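Local atomic coordinates of tRNA (uracil(54)-C(5))-methyltransferase (Pyrococcus abyssi, PDB entry 2JJQ), a protein that catalyses the S-adenosyl-L-methionine-dependent methylation of uridine 54 in tRNA to 5-methyluridine, as a member of the RNA m5U methyltransferase family. Residues A[112-117]-A[401-406]; A[119-124]-A[411-416]; A[307-312]-A[335-340]; A[102-107]-A[416-421]. One frame throughout, in Å; residues are numbered along the deposited sequence.

Contact 1 of 4, residues A[112-117]-A[401-406]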
loop_
_atom_site.group_PDB
_atom_site.type_symbol
_atom_site.label_atom_id
_atom_site.label_comp_id
_atom_site.label_asym_id
_atom_site.label_seq_id
_atom_site.Cartn_x
_atom_site.Cartn_y
_atom_site.Cartn_z
ATOM N N LEU A 112 12.377 -3.124 17.297
ATOM C CA LEU A 112 12.476 -4.565 17.474
ATOM C C LEU A 112 13.627 -4.979 18.405
ATOM O O LEU A 112 13.619 -6.087 18.894
ATOM C CB LEU A 112 12.807 -5.183 16.144
ATOM C CG LEU A 112 11.671 -5.656 15.218
ATOM C CD1 LEU A 112 10.312 -5.293 15.662
ATOM C CD2 LEU A 112 11.950 -5.362 13.749
ATOM N N GLY A 113 14.664 -4.150 18.511
ATOM C CA GLY A 113 15.783 -4.478 19.435
ATOM C C GLY A 113 17.036 -5.023 18.799
ATOM O O GLY A 113 18.014 -5.317 19.496
ATOM N N PHE A 114 17.063 -5.140 17.473
ATOM C CA PHE A 114 18.244 -5.747 16.793
ATOM C C PHE A 114 18.240 -5.365 15.333
ATOM O O PHE A 114 17.213 -4.918 14.826
ATOM C CB PHE A 114 18.234 -7.259 16.928
ATOM C CG PHE A 114 16.971 -7.887 16.475
ATOM C CD1 PHE A 114 15.936 -8.116 17.360
ATOM C CD2 PHE A 114 16.819 -8.282 15.157
ATOM C CE1 PHE A 114 14.761 -8.689 16.939
ATOM C CE2 PHE A 114 15.612 -8.875 14.737
ATOM C CZ PHE A 114 14.609 -9.076 15.632
ATOM N N GLU A 115 19.380 -5.519 14.682
ATOM C CA GLU A 115 19.555 -5.156 13.275
ATOM C C GLU A 115 18.653 -6.023 12.359
ATOM O O GLU A 115 18.647 -7.276 12.443
ATOM C CB GLU A 115 21.022 -5.376 12.907
ATOM C CG GLU A 115 21.468 -4.654 11.656
ATOM C CD GLU A 115 21.694 -3.173 11.921
ATOM O OE1 GLU A 115 22.440 -2.854 12.888
ATOM O OE2 GLU A 115 21.134 -2.327 11.164
ATOM N N VAL A 116 17.947 -5.343 11.467
ATOM C CA VAL A 116 17.117 -5.990 10.442
ATOM C C VAL A 116 17.526 -5.469 9.069
ATOM O O VAL A 116 17.655 -4.280 8.876
ATOM C CB VAL A 116 15.627 -5.724 10.712
ATOM C CG1 VAL A 116 14.814 -6.371 9.581
ATOM C CG2 VAL A 116 15.240 -6.336 12.123
ATOM N N GLU A 117 17.826 -6.370 8.141
ATOM C CA GLU A 117 18.167 -5.948 6.792
ATOM C C GLU A 117 16.919 -5.332 6.144
ATOM O O GLU A 117 15.770 -5.809 6.358
ATOM C CB GLU A 117 18.662 -7.144 5.976
ATOM C CG GLU A 117 18.765 -6.864 4.470
ATOM C CD GLU A 117 19.059 -8.121 3.628
ATOM O OE1 GLU A 117 19.141 -9.249 4.183
ATOM O OE2 GLU A 117 19.212 -7.961 2.377
ATOM N N TYR A 401 6.932 -18.443 20.562
ATOM C CA TYR A 401 7.793 -18.648 19.415
ATOM C C TYR A 401 8.896 -17.642 19.492
ATOM O O TYR A 401 8.717 -16.584 20.076
ATOM C CB TYR A 401 7.007 -18.333 18.107
ATOM C CG TYR A 401 6.041 -19.418 17.688
ATOM C CD1 TYR A 401 6.353 -20.279 16.639
ATOM C CD2 TYR A 401 4.793 -19.566 18.318
ATOM C CE1 TYR A 401 5.460 -21.293 16.253
ATOM C CE2 TYR A 401 3.902 -20.562 17.943
ATOM C CZ TYR A 401 4.254 -21.421 16.904
ATOM O OH TYR A 401 3.390 -22.399 16.499
ATOM N N ARG A 402 10.019 -17.944 18.869
ATOM C CA ARG A 402 11.122 -16.977 18.737
ATOM C C ARG A 402 11.247 -16.540 17.260
ATOM O O ARG A 402 10.731 -17.219 16.402
ATOM C CB ARG A 402 12.416 -17.600 19.222
ATOM C CG ARG A 402 12.853 -18.778 18.393
ATOM C CD ARG A 402 14.211 -19.319 18.832
ATOM N NE ARG A 402 14.941 -19.704 17.637
ATOM C CZ ARG A 402 15.140 -20.946 17.230
ATOM N NH1 ARG A 402 14.698 -21.984 17.945
ATOM N NH2 ARG A 402 15.803 -21.136 16.101
ATOM N N ILE A 403 11.905 -15.407 16.996
ATOM C CA ILE A 403 12.192 -14.994 15.610
ATOM C C ILE A 403 13.388 -15.783 15.086
ATOM O O ILE A 403 14.515 -15.693 15.605
ATOM C CB ILE A 403 12.458 -13.462 15.555
ATOM C CG1 ILE A 403 11.202 -12.746 16.029
ATOM C CG2 ILE A 403 12.822 -13.013 14.144
ATOM C CD1 ILE A 403 11.461 -11.308 16.311
ATOM N N ASP A 404 13.138 -16.625 14.096
ATOM C CA ASP A 404 14.168 -17.459 13.531
ATOM C C ASP A 404 14.916 -16.673 12.442
ATOM O O ASP A 404 16.157 -16.661 12.394
ATOM C CB ASP A 404 13.510 -18.711 12.942
ATOM C CG ASP A 404 14.486 -19.587 12.201
ATOM O OD1 ASP A 404 15.646 -19.627 12.658
ATOM O OD2 ASP A 404 14.094 -20.276 11.213
ATOM N N GLU A 405 14.151 -15.992 11.592
ATOM C CA GLU A 405 14.718 -15.155 10.512
ATOM C C GLU A 405 13.791 -13.964 10.363
ATOM O O GLU A 405 12.622 -14.070 10.626
ATOM C CB GLU A 405 14.695 -15.855 9.174
ATOM C CG GLU A 405 15.886 -16.642 8.805
ATOM C CD GLU A 405 15.714 -17.259 7.440
ATOM O OE1 GLU A 405 15.918 -16.560 6.415
ATOM O OE2 GLU A 405 15.338 -18.445 7.403
ATOM N N ILE A 406 14.334 -12.834 9.938
ATOM C CA ILE A 406 13.495 -11.644 9.695
ATOM C C ILE A 406 14.184 -10.711 8.717
ATOM O O ILE A 406 15.429 -10.516 8.776
ATOM C CB ILE A 406 13.174 -10.894 11.027
ATOM C CG1 ILE A 406 12.174 -9.763 10.812
ATOM C CG2 ILE A 406 14.435 -10.315 11.645
ATOM C CD1 ILE A 406 11.619 -9.250 12.176
HETATM O O HOH W 1 17.612 -9.157 8.610
#
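Phe114 turns the edge of its ring to two isoleucines of the 401-406 segment. Its CE2 lies 3.6 Å from Ile406 CG2, and its CZ lies 3.9 Å from Ile403 CD1; both methyls sit close to the ring plane, leaving the faces of the ring out of this meeting. Ile406 is the hub, since its branches serve different partners: CG2 also meets Val116 CG2 at 4.1 Å, while CD1, carried on the arm anti to the backbone N (chi1 -173°), reaches Leu112 CD2. Branched aliphatic chains suit the site because one residue can fill several directions.

Further out, a water joins the backbones, accepting from Glu117 N at 2.8 Å and donating to Ile406 O at 2.6 Å, next to the backbone pairing of Glu117 with Ala408 of strand 403-409. Gly113 takes a positive phi as the chain leaves helix 97-112 and turns toward this strand. On the other segment, Asp404 and Glu405 form a classic beta bulge opposite Lys423, and Phe392 of helix 389-398 packs on Leu112, Ile403 and Ile406. Side-chain cohesion here is thus wholly apolar, and the polar link between the segments is indirect, through one shared water.

Contact 2 of 4, residues A[119-124]-A[411-416]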
loop_
_atom_site.group_PDB
_atom_site.type_symbol
_atom_site.label_atom_id
_atom_site.label_comp_id
_atom_site.label_asym_id
_atom_site.label_seq_id
_atom_site.Cartn_x
_atom_site.Cartn_y
_atom_site.Cartn_z
ATOM N N VAL A 119 15.486 -4.585 2.389
ATOM C CA VAL A 119 15.700 -4.807 0.945
ATOM C C VAL A 119 15.160 -3.626 0.151
ATOM O O VAL A 119 13.978 -3.276 0.326
ATOM C CB VAL A 119 14.993 -6.113 0.506
ATOM C CG1 VAL A 119 15.158 -6.409 -1.017
ATOM C CG2 VAL A 119 15.432 -7.287 1.418
ATOM N N PRO A 120 16.018 -3.000 -0.683
ATOM C CA PRO A 120 15.608 -1.847 -1.500
ATOM C C PRO A 120 14.540 -2.246 -2.469
ATOM O O PRO A 120 14.498 -3.403 -2.933
ATOM C CB PRO A 120 16.899 -1.451 -2.274
ATOM C CG PRO A 120 18.024 -2.189 -1.619
ATOM C CD PRO A 120 17.413 -3.404 -0.962
ATOM N N SER A 121 13.601 -1.331 -2.714
ATOM C CA SER A 121 12.672 -1.512 -3.829
ATOM C C SER A 121 13.475 -1.533 -5.159
ATOM O O SER A 121 14.424 -0.718 -5.317
ATOM C CB SER A 121 11.638 -0.403 -3.823
ATOM O OG SER A 121 10.715 -0.608 -4.884
ATOM N N PRO A 122 13.174 -2.506 -6.059
ATOM C CA PRO A 122 13.924 -2.620 -7.329
ATOM C C PRO A 122 13.823 -1.347 -8.133
ATOM O O PRO A 122 14.776 -1.007 -8.867
ATOM C CB PRO A 122 13.230 -3.798 -8.019
ATOM C CG PRO A 122 12.878 -4.735 -6.860
ATOM C CD PRO A 122 12.462 -3.759 -5.736
ATOM N N LYS A 123 12.701 -0.646 -8.000
ATOM C CA LYS A 123 12.507 0.667 -8.642
ATOM C C LYS A 123 11.934 1.621 -7.651
ATOM O O LYS A 123 11.201 1.201 -6.779
ATOM C CB LYS A 123 11.582 0.588 -9.843
ATOM C CG LYS A 123 12.053 -0.320 -10.981
ATOM C CD LYS A 123 11.110 -0.072 -12.166
ATOM C CE LYS A 123 11.474 -0.904 -13.399
ATOM N NZ LYS A 123 12.516 -0.297 -14.256
ATOM N N ILE A 124 12.254 2.915 -7.755
ATOM C CA ILE A 124 11.671 3.843 -6.785
ATOM C C ILE A 124 10.922 4.960 -7.468
ATOM O O ILE A 124 10.396 5.870 -6.803
ATOM C CB ILE A 124 12.732 4.482 -5.891
ATOM C CG1 ILE A 124 13.809 5.157 -6.758
ATOM C CG2 ILE A 124 13.370 3.438 -4.956
ATOM C CD1 ILE A 124 14.794 5.987 -5.895
ATOM N N MET A 411 8.622 -1.765 0.786
ATOM C CA MET A 411 7.472 -1.808 -0.095
ATOM C C MET A 411 7.031 -0.384 -0.407
ATOM O O MET A 411 6.278 -0.139 -1.397
ATOM C CB MET A 411 6.319 -2.605 0.590
ATOM C CG MET A 411 6.605 -4.161 0.567
ATOM S SD MET A 411 6.310 -4.895 -1.082
ATOM C CE MET A 411 4.891 -3.918 -1.581
ATOM N N PHE A 412 7.503 0.568 0.403
ATOM C CA PHE A 412 6.911 1.919 0.385
ATOM C C PHE A 412 7.987 3.024 0.302
ATOM O O PHE A 412 8.105 3.861 1.219
ATOM C CB PHE A 412 6.076 2.136 1.638
ATOM C CG PHE A 412 5.114 1.031 1.898
ATOM C CD1 PHE A 412 3.958 0.926 1.175
ATOM C CD2 PHE A 412 5.399 0.096 2.859
ATOM C CE1 PHE A 412 3.032 -0.131 1.412
ATOM C CE2 PHE A 412 4.500 -0.962 3.105
ATOM C CZ PHE A 412 3.323 -1.064 2.385
ATOM N N PRO A 413 8.714 3.054 -0.798
ATOM C CA PRO A 413 9.719 4.119 -0.973
ATOM C C PRO A 413 9.130 5.529 -0.750
ATOM O O PRO A 413 7.965 5.794 -1.101
ATOM C CB PRO A 413 10.111 3.983 -2.445
ATOM C CG PRO A 413 9.798 2.521 -2.811
ATOM C CD PRO A 413 8.622 2.134 -1.963
ATOM N N HIS A 414 9.957 6.450 -0.213
ATOM C CA HIS A 414 9.568 7.847 -0.012
ATOM C C HIS A 414 8.563 8.057 1.112
ATOM O O HIS A 414 8.051 9.166 1.268
ATOM C CB HIS A 414 9.066 8.541 -1.291
ATOM C CG HIS A 414 9.912 8.258 -2.487
ATOM N ND1 HIS A 414 11.260 8.545 -2.523
ATOM C CD2 HIS A 414 9.614 7.695 -3.690
ATOM C CE1 HIS A 414 11.764 8.200 -3.698
ATOM N NE2 HIS A 414 10.785 7.666 -4.429
ATOM N N THR A 415 8.274 7.004 1.868
ATOM C CA THR A 415 7.453 7.100 3.071
ATOM C C THR A 415 8.265 6.469 4.203
ATOM O O THR A 415 9.224 5.709 3.949
ATOM C CB THR A 415 6.136 6.303 2.927
ATOM O OG1 THR A 415 6.423 4.916 3.156
ATOM C CG2 THR A 415 5.534 6.463 1.519
ATOM N N PRO A 416 7.864 6.725 5.473
ATOM C CA PRO A 416 8.558 6.068 6.581
ATOM C C PRO A 416 8.227 4.585 6.788
ATOM O O PRO A 416 8.765 3.960 7.695
ATOM C CB PRO A 416 8.106 6.866 7.823
ATOM C CG PRO A 416 7.182 7.896 7.359
ATOM C CD PRO A 416 6.812 7.654 5.926
#
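His414 reaches the 119-124 segment through its imidazole edge: NE2 donates to Ile124 O at 3.0 Å, with an N-H...O angle of 150°. The oxygen lies close to the imidazole plane, though the donor is tilted from the plane of the carbonyl. ND1, the other ring nitrogen, is also hydrogen-bonded, to a partner outside the two segments. His414 CG stands anti to its own carbonyl carbon (chi1 -44°), which swings the ring back over Pro413, so that Pro413 CB lies against the rim of one face.

Pro413 packs between the two loops. Its CG touches Ser121 CB at 3.6 Å, and its CB meets Ile124 CG2 at 4.2 Å, a rigid ring set against a beta-branched chain. Ile124 places CG1 in the crowded position between backbone N and carbonyl carbon (chi1 55°); CG2 is the branch that turns to the proline. Ser121 OG donates to Lys123 O at 2.7 Å, bracing its loop from within. Opposite, residues 412 to 415 make a type II turn. Pro413 suits its second position, and Phe412 O accepts from both Thr415 N and Thr415 OG1.

His414 lies about 4 Å, side chain to side chain, from Cys90, a ligand of the [4Fe-4S] cluster by similarity. The loops follow the neighbouring strands 117-119 and 403-409; Tyr97 of helix 97-112 packs on Ile124, and Gln277 of helix 275-288 on Met411.

Contact 3 of 4, residues A[307-312]-A[335-340]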
loop_
_atom_site.group_PDB
_atom_site.type_symbol
_atom_site.label_atom_id
_atom_site.label_comp_id
_atom_site.label_asym_id
_atom_site.label_seq_id
_atom_site.Cartn_x
_atom_site.Cartn_y
_atom_site.Cartn_z
ATOM N N TYR A 307 0.549 -17.949 -4.919
ATOM C CA TYR A 307 1.958 -18.080 -5.357
ATOM C C TYR A 307 2.473 -19.414 -4.794
ATOM O O TYR A 307 3.139 -20.210 -5.472
ATOM C CB TYR A 307 2.799 -16.939 -4.840
ATOM C CG TYR A 307 4.187 -16.924 -5.420
ATOM C CD1 TYR A 307 4.446 -16.205 -6.612
ATOM C CD2 TYR A 307 5.245 -17.626 -4.802
ATOM C CE1 TYR A 307 5.746 -16.165 -7.175
ATOM C CE2 TYR A 307 6.515 -17.589 -5.375
ATOM C CZ TYR A 307 6.756 -16.897 -6.544
ATOM O OH TYR A 307 8.045 -16.899 -7.093
ATOM N N LEU A 308 2.167 -19.683 -3.547
ATOM C CA LEU A 308 2.602 -20.889 -2.944
ATOM C C LEU A 308 1.969 -22.126 -3.594
ATOM O O LEU A 308 2.638 -23.160 -3.742
ATOM C CB LEU A 308 2.344 -20.901 -1.442
ATOM C CG LEU A 308 3.302 -20.007 -0.640
ATOM C CD1 LEU A 308 3.023 -20.222 0.825
ATOM C CD2 LEU A 308 4.732 -20.324 -0.894
ATOM N N ALA A 309 0.682 -22.051 -3.914
ATOM C CA ALA A 309 0.005 -23.143 -4.627
ATOM C C ALA A 309 0.731 -23.386 -5.976
ATOM O O ALA A 309 0.948 -24.532 -6.394
ATOM C CB ALA A 309 -1.477 -22.768 -4.873
ATOM N N LYS A 310 1.099 -22.329 -6.666
ATOM C CA LYS A 310 1.868 -22.466 -7.935
ATOM C C LYS A 310 3.217 -23.196 -7.720
ATOM O O LYS A 310 3.661 -23.997 -8.599
ATOM C CB LYS A 310 2.134 -21.103 -8.598
ATOM C CG LYS A 310 2.671 -21.263 -10.028
ATOM C CD LYS A 310 1.555 -21.464 -11.062
ATOM C CE LYS A 310 2.179 -21.471 -12.491
ATOM N NZ LYS A 310 1.081 -21.784 -13.426
ATOM N N ARG A 311 3.810 -22.973 -6.548
ATOM C CA ARG A 311 5.131 -23.566 -6.170
ATOM C C ARG A 311 4.947 -25.009 -5.646
ATOM O O ARG A 311 5.944 -25.722 -5.356
ATOM C CB ARG A 311 5.767 -22.692 -5.088
ATOM C CG ARG A 311 6.206 -21.326 -5.557
ATOM C CD ARG A 311 7.220 -21.430 -6.691
ATOM N NE ARG A 311 6.726 -20.399 -7.582
ATOM C CZ ARG A 311 6.268 -20.504 -8.815
ATOM N NH1 ARG A 311 6.395 -21.586 -9.592
ATOM N NH2 ARG A 311 5.785 -19.399 -9.316
ATOM N N GLY A 312 3.703 -25.452 -5.520
ATOM C CA GLY A 312 3.383 -26.855 -5.221
ATOM C C GLY A 312 2.913 -27.153 -3.792
ATOM O O GLY A 312 2.702 -28.344 -3.402
ATOM N N ASN A 335 -4.948 -19.384 -12.654
ATOM C CA ASN A 335 -3.601 -19.988 -12.577
ATOM C C ASN A 335 -3.581 -21.514 -12.581
ATOM O O ASN A 335 -2.485 -22.113 -12.566
ATOM C CB ASN A 335 -2.917 -19.532 -11.285
ATOM C CG ASN A 335 -2.514 -18.103 -11.359
ATOM O OD1 ASN A 335 -1.552 -17.752 -12.074
ATOM N ND2 ASN A 335 -3.234 -17.244 -10.656
ATOM N N ASN A 336 -4.767 -22.117 -12.561
ATOM C CA ASN A 336 -4.894 -23.568 -12.681
ATOM C C ASN A 336 -4.164 -24.276 -11.559
ATOM O O ASN A 336 -3.413 -25.254 -11.792
ATOM C CB ASN A 336 -4.328 -24.002 -14.030
ATOM C CG ASN A 336 -5.189 -23.516 -15.190
ATOM O OD1 ASN A 336 -4.695 -22.902 -16.160
ATOM N ND2 ASN A 336 -6.502 -23.745 -15.076
ATOM N N VAL A 337 -4.361 -23.768 -10.337
ATOM C CA VAL A 337 -3.772 -24.387 -9.161
ATOM C C VAL A 337 -4.915 -24.926 -8.305
ATOM O O VAL A 337 -6.102 -24.684 -8.587
ATOM C CB VAL A 337 -2.886 -23.380 -8.327
ATOM C CG1 VAL A 337 -1.634 -22.970 -9.091
ATOM C CG2 VAL A 337 -3.722 -22.145 -7.940
ATOM N N ASP A 338 -4.560 -25.690 -7.285
ATOM C CA ASP A 338 -5.563 -26.303 -6.430
ATOM C C ASP A 338 -5.328 -25.781 -5.034
ATOM O O ASP A 338 -4.482 -26.295 -4.320
ATOM C CB ASP A 338 -5.415 -27.834 -6.457
ATOM C CG ASP A 338 -6.537 -28.553 -5.701
ATOM O OD1 ASP A 338 -7.225 -27.916 -4.896
ATOM O OD2 ASP A 338 -6.750 -29.768 -5.895
ATOM N N ALA A 339 -6.046 -24.731 -4.657
ATOM C CA ALA A 339 -5.937 -24.130 -3.315
ATOM C C ALA A 339 -7.381 -23.789 -2.961
ATOM O O ALA A 339 -8.223 -23.623 -3.874
ATOM C CB ALA A 339 -5.091 -22.869 -3.339
ATOM N N GLU A 340 -7.685 -23.690 -1.669
ATOM C CA GLU A 340 -9.049 -23.396 -1.252
ATOM C C GLU A 340 -9.012 -22.125 -0.381
ATOM O O GLU A 340 -8.103 -21.981 0.458
ATOM C CB GLU A 340 -9.600 -24.609 -0.488
ATOM C CG GLU A 340 -10.677 -24.401 0.514
ATOM C CD GLU A 340 -11.122 -25.750 1.188
ATOM O OE1 GLU A 340 -10.944 -26.842 0.548
ATOM O OE2 GLU A 340 -11.633 -25.713 2.359
HETATM O O HOH W 2 -0.105 -19.275 -13.600
HETATM O O HOH W 3 -0.637 -24.327 -12.934
#
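Ala309 and Val337 face each other in the Rossmann-like fold of this class I methyltransferase, where helix 303-310 meets the chain leading into edge strand 339-343. Both segments leave a helix through a Schellman motif, at Gly312 and at Asn336, each with positive phi. Ala309 points its methyl toward the other segment: CB lies 3.8 Å from Val337 CB and 3.9 Å from Ala339 CB. Small residues suit this spot because they let the helix come close to the chain, with the Ala309 and Val337 CA atoms only 6.0 Å apart.

Val337 straddles the helix surface with its two methyls. CG2 sits beside Ala309 CB, whereas CG1, anti to the carbonyl carbon, rests 3.7 Å from Lys310 N and is crossed at about a right angle by the lysine chain, whose CD is 4.0 Å away. Lys310 departs anti to its backbone N and then bends at chi2 (84°), folding over the valine so that the ammonium heads for Asn335 while CD stays against the valine. Asn335 itself is held from outside, its ND2 donating to Asp262 O and Asn331 O. Its OD1 meets the lysine through water: one water accepts from Lys310 NZ and donates to Asn335 OD1 at 2.6 Å, and a second accepts from the same NZ at 3.1 Å and donates to the backbone O of Asn335.

Contact 4 of 4, residues A[102-107]-A[416-421]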
loop_
_atom_site.group_PDB
_atom_site.type_symbol
_atom_site.label_atom_id
_atom_site.label_comp_id
_atom_site.label_asym_id
_atom_site.label_seq_id
_atom_site.Cartn_x
_atom_site.Cartn_y
_atom_site.Cartn_z
ATOM N N GLU A 102 18.609 3.750 5.300
ATOM C CA GLU A 102 19.335 3.849 6.562
ATOM C C GLU A 102 18.356 4.248 7.687
ATOM O O GLU A 102 18.401 3.690 8.777
ATOM C CB GLU A 102 20.460 4.890 6.411
ATOM C CG GLU A 102 21.209 5.147 7.698
ATOM C CD GLU A 102 22.328 6.186 7.542
ATOM O OE1 GLU A 102 23.074 6.147 6.534
ATOM O OE2 GLU A 102 22.484 7.028 8.457
ATOM N N PHE A 103 17.466 5.195 7.409
ATOM C CA PHE A 103 16.463 5.614 8.371
ATOM C C PHE A 103 15.590 4.412 8.775
ATOM O O PHE A 103 15.259 4.240 9.958
ATOM C CB PHE A 103 15.584 6.721 7.751
ATOM C CG PHE A 103 14.237 6.902 8.449
ATOM C CD1 PHE A 103 14.158 7.650 9.596
ATOM C CD2 PHE A 103 13.065 6.324 7.941
ATOM C CE1 PHE A 103 12.943 7.848 10.237
ATOM C CE2 PHE A 103 11.845 6.489 8.562
ATOM C CZ PHE A 103 11.780 7.236 9.771
ATOM N N LYS A 104 15.213 3.588 7.803
ATOM C CA LYS A 104 14.356 2.427 8.053
ATOM C C LYS A 104 15.100 1.367 8.860
ATOM O O LYS A 104 14.523 0.780 9.765
ATOM C CB LYS A 104 13.793 1.862 6.732
ATOM C CG LYS A 104 12.677 2.807 6.265
ATOM C CD LYS A 104 12.189 2.545 4.862
ATOM C CE LYS A 104 10.985 3.458 4.578
ATOM N NZ LYS A 104 10.311 3.274 3.220
ATOM N N ARG A 105 16.376 1.149 8.557
ATOM C CA ARG A 105 17.190 0.223 9.369
ATOM C C ARG A 105 17.237 0.649 10.818
ATOM O O ARG A 105 17.003 -0.147 11.718
ATOM C CB ARG A 105 18.595 0.062 8.798
ATOM C CG ARG A 105 18.535 -0.717 7.531
ATOM C CD ARG A 105 19.916 -1.182 7.197
ATOM N NE ARG A 105 20.749 -0.032 6.922
ATOM C CZ ARG A 105 20.987 0.421 5.695
ATOM N NH1 ARG A 105 20.446 -0.193 4.647
ATOM N NH2 ARG A 105 21.766 1.480 5.525
ATOM N N LYS A 106 17.519 1.914 11.034
ATOM C CA LYS A 106 17.637 2.453 12.385
ATOM C C LYS A 106 16.303 2.373 13.150
ATOM O O LYS A 106 16.246 1.950 14.320
ATOM C CB LYS A 106 18.126 3.894 12.296
ATOM C CG LYS A 106 19.636 4.010 11.975
ATOM C CD LYS A 106 19.986 5.501 11.791
ATOM C CE LYS A 106 21.454 5.774 11.359
ATOM N NZ LYS A 106 22.487 4.943 12.096
ATOM N N LYS A 107 15.219 2.769 12.478
ATOM C CA LYS A 107 13.872 2.662 13.055
ATOM C C LYS A 107 13.497 1.254 13.492
ATOM O O LYS A 107 13.019 1.045 14.624
ATOM C CB LYS A 107 12.856 3.197 12.048
ATOM C CG LYS A 107 11.433 3.121 12.568
ATOM C CD LYS A 107 10.546 3.766 11.497
ATOM C CE LYS A 107 9.101 3.467 11.712
ATOM N NZ LYS A 107 8.257 4.119 10.615
ATOM N N PRO A 416 7.864 6.725 5.473
ATOM C CA PRO A 416 8.558 6.068 6.581
ATOM C C PRO A 416 8.227 4.585 6.788
ATOM O O PRO A 416 8.765 3.960 7.695
ATOM C CB PRO A 416 8.106 6.866 7.823
ATOM C CG PRO A 416 7.182 7.896 7.359
ATOM C CD PRO A 416 6.812 7.654 5.926
ATOM N N HIS A 417 7.348 4.027 5.952
ATOM C CA HIS A 417 6.805 2.702 6.204
ATOM C C HIS A 417 7.638 1.599 5.612
ATOM O O HIS A 417 8.290 1.759 4.573
ATOM C CB HIS A 417 5.388 2.600 5.639
ATOM C CG HIS A 417 4.500 3.712 6.079
ATOM N ND1 HIS A 417 4.288 4.005 7.406
ATOM C CD2 HIS A 417 3.816 4.640 5.372
ATOM C CE1 HIS A 417 3.478 5.043 7.498
ATOM N NE2 HIS A 417 3.165 5.436 6.280
ATOM N N VAL A 418 7.616 0.456 6.277
ATOM C CA VAL A 418 8.341 -0.681 5.750
ATOM C C VAL A 418 7.471 -1.935 5.932
ATOM O O VAL A 418 6.552 -1.898 6.772
ATOM C CB VAL A 418 9.705 -0.789 6.465
ATOM C CG1 VAL A 418 9.567 -1.685 7.706
ATOM C CG2 VAL A 418 10.730 -1.324 5.531
ATOM N N GLU A 419 7.727 -2.985 5.154
ATOM C CA GLU A 419 7.061 -4.285 5.279
ATOM C C GLU A 419 7.988 -5.340 5.883
ATOM O O GLU A 419 8.975 -5.717 5.274
ATOM C CB GLU A 419 6.627 -4.781 3.919
ATOM C CG GLU A 419 5.851 -6.085 3.966
ATOM C CD GLU A 419 4.355 -5.859 4.095
ATOM O OE1 GLU A 419 3.968 -4.787 4.599
ATOM O OE2 GLU A 419 3.576 -6.726 3.631
ATOM N N LEU A 420 7.655 -5.887 7.031
ATOM C CA LEU A 420 8.556 -6.871 7.661
ATOM C C LEU A 420 8.050 -8.250 7.285
ATOM O O LEU A 420 6.834 -8.444 7.125
ATOM C CB LEU A 420 8.428 -6.774 9.169
ATOM C CG LEU A 420 9.136 -5.683 9.903
ATOM C CD1 LEU A 420 8.512 -5.763 11.339
ATOM C CD2 LEU A 420 10.610 -6.112 9.928
ATOM N N VAL A 421 8.957 -9.235 7.213
ATOM C CA VAL A 421 8.532 -10.616 6.979
ATOM C C VAL A 421 9.364 -11.393 7.983
ATOM O O VAL A 421 10.607 -11.408 7.902
ATOM C CB VAL A 421 8.807 -11.116 5.516
ATOM C CG1 VAL A 421 8.317 -12.552 5.345
ATOM C CG2 VAL A 421 8.180 -10.175 4.462
HETATM O O HOH W 4 5.619 2.762 10.276
#
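Two lysines of helix 97-112, one turn apart, supply the hydrogen bonds to the chain entering strand 419-424. Lys104 NZ donates to His417 O at 2.9 Å, and Lys107 NZ to Pro416 O at 3.0 Å. Their approaches differ: the first donor is tilted 27° from its carbonyl plane, whereas the second sits well above its own, away from the lone pairs. Both chains run extended beyond CG, but Lys107 sets out with CG anti to the backbone N and Lys104 with CG anti to the carbonyl carbon, so that neighbouring carbonyls are met from separate directions. Lysine fits here because a long arm can bring several N-H groups to main-chain oxygens. Each ammonium has a further partner: Asp410 forms a salt bridge with Lys104, which probably offsets its buried charge, and Asp30 O accepts from Lys107.

Apolar contact fills in between. The Phe103 ring lies alongside Pro416, pointing the same way, and puts its edge to the proline, CE2 being 3.8 Å from Pro416 CB. Lys104 uses its methylenes too, sliding past Val418 in the opposite sense with CD 4.2 Å from CG2.

Water plays a lesser part: one accepts from Lys107 NZ and lies in the plane of the His417 ring, with only a weak link to ND1.

The segment tied down here contains Glu419, the predicted proton acceptor, and His417 lies about 5 Å, side chain to side chain, from the predicted nucleophile Cys387, an arrangement consistent with the m5U methyltransferase active site.

Overall arrangement
From the N terminus, the chain passes in turn through 102-107, 112-117 and 119-124, the first halves of contacts 4, 1 and 2. Much later in the chain contact 3 closes a short loop, 307-312 with 335-340, spanning strand 314-319 and helix 322-335; it is nested inside the other three. The C-terminal part then returns through 401-406, 411-416 and 416-421. Contacts 1 and 2 therefore cross, and both nest within contact 4, which shares Pro416 with contact 2. Together these three fasten helix 97-112 and its following strand and loop to the C-terminal strands of the mixed sheet; contact 3 lies by its far edge.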